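Local coordinates for invertase/pectin methylesterase inhibitor family protein (Arabidopsis thaliana, PDB 1X91), which inhibits plant pectin methylesterase, the cell-wall enzyme that removes methyl groups from pectin, at residues 72-77 with 116-121. The protein carries 1 engineered substitution. Numbering follows the deposited sequence. Where two conformers were deposited one is given.
Sequences YRSCVD and LDDVKR
Ser74 and Asp118, and Tyr72 and Val119, are the closest pairs where helix 66-94 passes the C-terminal end of helix 98-119. The CA atoms of Ser74 and Asp118 lie 7.0 Å apart, and those of Tyr72 and Val119 7.3 Å. Residues 72-77 are helical throughout, whereas at 116-121 the helix gives way to a turn and the bond from Val119 N to Leu116 O is weak. Val119 carries the apolar half of the contact through a single methyl. Its CG1 lies anti to the carbonyl carbon (chi1 -56°) and reaches toward helix 66-94, where it touches both Cys75 SG, at 3.7 Å, and Tyr72 CE1, at 3.8 Å. The Tyr72 ring meets this methyl obliquely with its CD1-CE1 side, the two side chains crossing at about a right angle. Although Tyr72 leaves its backbone pointing away from 116-121, its ring comes back to Val119, and the hydroxyl is hydrogen-bonded to the backbone N of Asp126. Beside this apolar patch the Ser74 hydroxyl, anti to the backbone N (chi1 170°), is directed at the Asp118 carboxylate. The modelled separation there is too short to be credible, so the details of this polar meeting remain doubtful. Cys75 also forms a disulfide with Cys115, one residue before 116-121, which ties helix 66-94 covalently to helix 98-119 right beside the Val119 methyl. The contact belongs to the four-helix bundle of this inhibitor family and joins two helices consecutive in the chain. Helix 34-62 adds Leu56 against Tyr72 and Cys75, Val125 of the following loop packs on Tyr72 and Val119, and helix 127-149 brings Val130 against Leu116 and Val119.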
loop_
_atom_site.group_PDB
_atom_site.type_symbol
_atom_site.label_atom_id
_atom_site.label_comp_id
_atom_site.label_asym_id
_atom_site.label_seq_id
_atom_site.Cartn_x
_atom_site.Cartn_y
_atom_site.Cartn_z
ATOM N N TYR A 72 6.707 2.268 -16.628
ATOM C CA TYR A 72 5.679 1.317 -16.224
ATOM C C TYR A 72 6.274 -0.068 -15.962
ATOM O O TYR A 72 5.777 -0.783 -15.092
ATOM C CB TYR A 72 4.513 1.274 -17.229
ATOM C CG TYR A 72 3.736 2.578 -17.313
ATOM C CD1 TYR A 72 3.401 3.325 -16.190
ATOM C CD2 TYR A 72 3.345 3.098 -18.553
ATOM C CE1 TYR A 72 2.713 4.492 -16.288
ATOM C CE2 TYR A 72 2.666 4.264 -18.641
ATOM C CZ TYR A 72 2.348 4.988 -17.546
ATOM O OH TYR A 72 1.653 6.166 -17.668
ATOM N N ARG A 73 7.310 -0.445 -16.694
ATOM C CA ARG A 73 8.015 -1.701 -16.453
ATOM C C ARG A 73 8.741 -1.687 -15.110
ATOM O O ARG A 73 8.737 -2.704 -14.404
ATOM C CB ARG A 73 9.011 -2.026 -17.563
ATOM C CG ARG A 73 8.411 -2.717 -18.756
ATOM C CD ARG A 73 9.443 -2.979 -19.848
ATOM N NE ARG A 73 8.851 -3.649 -21.006
ATOM N N SER A 74 9.322 -0.538 -14.750
ATOM C CA SER A 74 9.907 -0.349 -13.429
ATOM C C SER A 74 8.797 -0.484 -12.367
ATOM O O SER A 74 9.002 -1.111 -11.274
ATOM C CB SER A 74 10.571 1.015 -13.339
ATOM O OG SER A 74 10.945 1.330 -12.003
ATOM N N CYS A 75 7.639 0.089 -12.649
ATOM C CA CYS A 75 6.493 -0.020 -11.750
ATOM C C CYS A 75 6.091 -1.495 -11.592
ATOM O O CYS A 75 5.793 -1.943 -10.487
ATOM C CB CYS A 75 5.305 0.835 -12.220
ATOM S SG CYS A 75 5.495 2.606 -11.960
ATOM N N VAL A 76 6.138 -2.275 -12.667
ATOM C CA VAL A 76 5.757 -3.686 -12.573
ATOM C C VAL A 76 6.717 -4.431 -11.641
ATOM O O VAL A 76 6.274 -5.204 -10.805
ATOM C CB VAL A 76 5.722 -4.373 -13.962
ATOM C CG1 VAL A 76 5.708 -5.898 -13.843
ATOM C CG2 VAL A 76 4.533 -3.899 -14.767
ATOM N N ASP A 77 8.003 -4.162 -11.781
ATOM C CA ASP A 77 9.008 -4.796 -10.940
ATOM C C ASP A 77 8.759 -4.400 -9.492
ATOM O O ASP A 77 8.834 -5.260 -8.607
ATOM C CB ASP A 77 10.402 -4.416 -11.385
ATOM C CG ASP A 77 10.749 -4.938 -12.767
ATOM O OD1 ASP A 77 10.076 -5.843 -13.283
ATOM O OD2 ASP A 77 11.696 -4.480 -13.398
ATOM N N LEU A 116 5.807 5.930 -8.080
ATOM C CA LEU A 116 5.426 7.331 -8.227
ATOM C C LEU A 116 6.599 8.162 -8.752
ATOM O O LEU A 116 6.445 8.999 -9.649
ATOM C CB LEU A 116 4.983 7.888 -6.900
ATOM C CG LEU A 116 3.583 7.506 -6.532
ATOM C CD1 LEU A 116 3.331 7.838 -5.074
ATOM C CD2 LEU A 116 2.594 8.210 -7.495
ATOM N N ASP A 117 7.791 7.923 -8.217
ATOM C CA ASP A 117 8.999 8.610 -8.702
ATOM C C ASP A 117 9.420 8.185 -10.144
ATOM O O ASP A 117 9.990 8.983 -10.894
ATOM C CB ASP A 117 10.158 8.387 -7.717
ATOM C CG ASP A 117 9.966 9.129 -6.383
ATOM O OD1 ASP A 117 9.118 10.043 -6.294
ATOM O OD2 ASP A 117 10.639 8.856 -5.363
ATOM N N ASP A 118 9.128 6.949 -10.539
ATOM C CA ASP A 118 9.488 6.454 -11.863
ATOM C C ASP A 118 8.606 7.097 -12.936
ATOM O O ASP A 118 9.047 7.159 -14.107
ATOM C CB ASP A 118 9.276 4.943 -11.987
ATOM C CG ASP A 118 10.332 4.090 -11.277
ATOM O OD1 ASP A 118 11.505 4.480 -11.179
ATOM O OD2 ASP A 118 10.060 2.933 -10.883
ATOM N N VAL A 119 7.384 7.518 -12.566
ATOM C CA VAL A 119 6.403 8.075 -13.526
ATOM C C VAL A 119 6.303 9.590 -13.483
ATOM O O VAL A 119 5.558 10.175 -14.282
ATOM C CB VAL A 119 4.958 7.459 -13.420
ATOM C CG1 VAL A 119 4.971 5.945 -13.580
ATOM C CG2 VAL A 119 4.270 7.842 -12.138
ATOM N N LYS A 120 7.070 10.210 -12.589
ATOM C CA LYS A 120 6.979 11.647 -12.322
ATOM C C LYS A 120 7.422 12.521 -13.457
ATOM O O LYS A 120 6.928 13.629 -13.586
ATOM C CB LYS A 120 7.829 12.026 -11.102
ATOM C CG LYS A 120 9.343 12.088 -11.386
ATOM N N ARG A 121 8.397 12.047 -14.226
ATOM C CA ARG A 121 8.997 12.816 -15.295
ATOM C C ARG A 121 8.238 12.617 -16.576
ATOM O O ARG A 121 8.639 13.181 -17.613
ATOM C CG ARG A 121 11.452 12.953 -14.350
#